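Local coordinates for putative angiotensinogen (Lampetra fluviatilis, PDB 5INW), which is a serpin that binds heparin and inhibits thrombin, heparin promoting the inhibition through a template mechanism, at the interface of chains A and B. Coordinates in Å, arbitrary orientation; residue numbers count along the deposited sequence, not the author numbering. Chains: chain A, Putative angiotensinogen; chain B, C-terminal peptide of Putative angiotensinogen.

The interface of chains A and B. Residues chain A 105, 266, 276, 350, 352-354; chain B 30, 32-34.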
loop_
_atom_site.group_PDB
_atom_site.type_symbol
_atom_site.label_atom_id
_atom_site.label_comp_id
_atom_site.label_asym_id
_atom_site.label_seq_id
_atom_site.Cartn_x
_atom_site.Cartn_y
_atom_site.Cartn_z
ATOM N N ASN A 105 -14.718 -2.280 -0.777
ATOM C CA ASN A 105 -13.396 -2.500 -0.136
ATOM C C ASN A 105 -12.320 -1.513 -0.647
ATOM O O ASN A 105 -12.283 -1.157 -1.820
ATOM C CB ASN A 105 -12.942 -3.930 -0.369
ATOM C CG ASN A 105 -13.926 -4.948 0.210
ATOM O OD1 ASN A 105 -14.533 -4.681 1.230
ATOM N ND2 ASN A 105 -14.074 -6.105 -0.431
ATOM N N PHE A 266 -22.233 -11.273 8.831
ATOM C CA PHE A 266 -21.483 -10.028 8.781
ATOM C C PHE A 266 -22.444 -8.993 8.237
ATOM O O PHE A 266 -23.000 -9.168 7.148
ATOM C CB PHE A 266 -20.264 -10.173 7.878
ATOM C CG PHE A 266 -19.369 -8.941 7.815
ATOM C CD1 PHE A 266 -18.303 -8.790 8.693
ATOM C CD2 PHE A 266 -19.563 -7.961 6.829
ATOM C CE1 PHE A 266 -17.470 -7.679 8.612
ATOM C CE2 PHE A 266 -18.754 -6.846 6.757
ATOM C CZ PHE A 266 -17.705 -6.707 7.645
ATOM N N VAL A 276 -20.247 -15.255 6.494
ATOM C CA VAL A 276 -18.802 -15.151 6.333
ATOM C C VAL A 276 -18.079 -16.076 7.305
ATOM O O VAL A 276 -18.312 -15.967 8.507
ATOM C CB VAL A 276 -18.339 -13.705 6.566
ATOM C CG1 VAL A 276 -16.858 -13.546 6.221
ATOM C CG2 VAL A 276 -19.159 -12.764 5.722
ATOM N N PRO A 350 -13.536 -12.057 10.509
ATOM C CA PRO A 350 -13.704 -12.724 9.211
ATOM C C PRO A 350 -12.410 -13.266 8.598
ATOM O O PRO A 350 -11.344 -12.721 8.835
ATOM C CB PRO A 350 -14.287 -11.627 8.330
ATOM C CG PRO A 350 -15.030 -10.741 9.267
ATOM C CD PRO A 350 -14.241 -10.759 10.544
ATOM N N PHE A 352 -11.064 -14.146 4.784
ATOM C CA PHE A 352 -11.441 -13.621 3.487
ATOM C C PHE A 352 -10.233 -13.315 2.657
ATOM O O PHE A 352 -9.141 -13.158 3.196
ATOM C CB PHE A 352 -12.230 -12.328 3.648
ATOM C CG PHE A 352 -11.481 -11.238 4.376
ATOM C CD1 PHE A 352 -11.485 -11.188 5.749
ATOM C CD2 PHE A 352 -10.773 -10.266 3.693
ATOM C CE1 PHE A 352 -10.787 -10.190 6.427
ATOM C CE2 PHE A 352 -10.078 -9.269 4.367
ATOM C CZ PHE A 352 -10.096 -9.227 5.739
ATOM N N LYS A 353 -10.441 -13.277 1.341
ATOM C CA LYS A 353 -9.454 -12.774 0.374
ATOM C C LYS A 353 -10.186 -11.735 -0.474
ATOM O O LYS A 353 -11.157 -12.067 -1.155
ATOM C CB LYS A 353 -8.899 -13.898 -0.495
ATOM C CG LYS A 353 -7.617 -13.529 -1.222
ATOM C CD LYS A 353 -7.059 -14.719 -1.986
ATOM C CE LYS A 353 -5.589 -14.523 -2.342
ATOM N NZ LYS A 353 -5.209 -15.436 -3.472
ATOM N N ILE A 354 -9.753 -10.486 -0.384
ATOM C CA ILE A 354 -10.271 -9.419 -1.236
ATOM C C ILE A 354 -9.167 -8.781 -2.071
ATOM O O ILE A 354 -8.029 -8.730 -1.627
ATOM C CB ILE A 354 -10.967 -8.315 -0.425
ATOM C CG1 ILE A 354 -10.011 -7.556 0.510
ATOM C CG2 ILE A 354 -12.137 -8.885 0.353
ATOM C CD1 ILE A 354 -10.423 -6.119 0.729
ATOM N N VAL B 30 -12.354 -2.861 5.002
ATOM C CA VAL B 30 -13.026 -4.066 4.577
ATOM C C VAL B 30 -14.513 -3.933 4.877
ATOM O O VAL B 30 -14.895 -3.834 6.047
ATOM C CB VAL B 30 -12.464 -5.296 5.281
ATOM C CG1 VAL B 30 -13.198 -6.523 4.793
ATOM C CG2 VAL B 30 -10.981 -5.426 4.990
ATOM N N ASP B 32 -16.808 -5.937 2.503
ATOM C CA ASP B 32 -17.460 -7.049 1.822
ATOM C C ASP B 32 -16.424 -8.120 1.537
ATOM O O ASP B 32 -15.837 -8.160 0.465
ATOM C CB ASP B 32 -18.141 -6.553 0.535
ATOM C CG ASP B 32 -18.575 -7.694 -0.396
ATOM O OD1 ASP B 32 -18.960 -8.765 0.126
ATOM O OD2 ASP B 32 -18.497 -7.522 -1.653
ATOM N N PRO B 33 -16.175 -8.987 2.515
ATOM C CA PRO B 33 -15.365 -10.194 2.326
ATOM C C PRO B 33 -15.816 -11.090 1.151
ATOM O O PRO B 33 -16.942 -10.964 0.660
ATOM C CB PRO B 33 -15.600 -10.949 3.615
ATOM C CG PRO B 33 -15.883 -9.909 4.636
ATOM C CD PRO B 33 -16.565 -8.795 3.926
ATOM N N LYS B 34 -14.953 -12.003 0.719
ATOM C CA LYS B 34 -15.326 -13.026 -0.287
ATOM C C LYS B 34 -14.496 -14.323 -0.112
ATOM O O LYS B 34 -13.595 -14.356 0.711
ATOM C CB LYS B 34 -15.186 -12.446 -1.717
ATOM C CG LYS B 34 -16.489 -11.968 -2.367
ATOM C CD LYS B 34 -16.211 -10.969 -3.486
ATOM C CE LYS B 34 -15.773 -9.622 -2.930
ATOM N NZ LYS B 34 -15.684 -8.662 -4.048
#
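With CG anti to its carbonyl carbon (chi1 -60°), A:Asn105 turns its carboxamide toward the backbone of B:Asp32, while A:Phe352 holds CG between its backbone N and carbonyl carbon (chi1 59°), which sends the ring toward B:Val30. Both contacts belong to the serpin fold of the reaction-loop-cleaved protein, in which the C-terminal peptide, chain B, stays packed against the main chain A. The amide grips one residue at both backbone ends. B:Asp32 N donates to the side-chain oxygen OD1 of A:Asn105 over 2.9 Å, in the carbonyl plane and on a lone pair, though bent to 140° at the hydrogen. A:Asn105 ND2 returns a nearly straight bond of 2.9 Å to B:Asp32 O; the acceptor lies in the amide plane, whereas the donor stands well above the carbonyl plane of B:Asp32. Because both amide ends are engaged, the flat group is fixed in rotation; an alanine here would probably leave the backbone N and O of B:Asp32 without these mates and let the peptide's tail shift. Next along, B:Pro33 enters an apolar pocket. Its CB meets A:Phe352 CB at 3.6 Å and A:Val276 CG1 at 3.9 Å, and its CD sits over one face of the A:Phe266 ring, toward the rim, 4.1 Å from CE2. A:Ile354 flanks the same proline, its CG2 branch 4.0 Å from B:Pro33 CA. The A:Phe352 ring meets B:Val30 tip to tip, CZ lying 4.0 Å from CG2, while CG1 stands above one face near the rim. Beyond the proline, A:Lys353 N makes a weak backbone hydrogen bond to B:Lys34 O (3.4 Å).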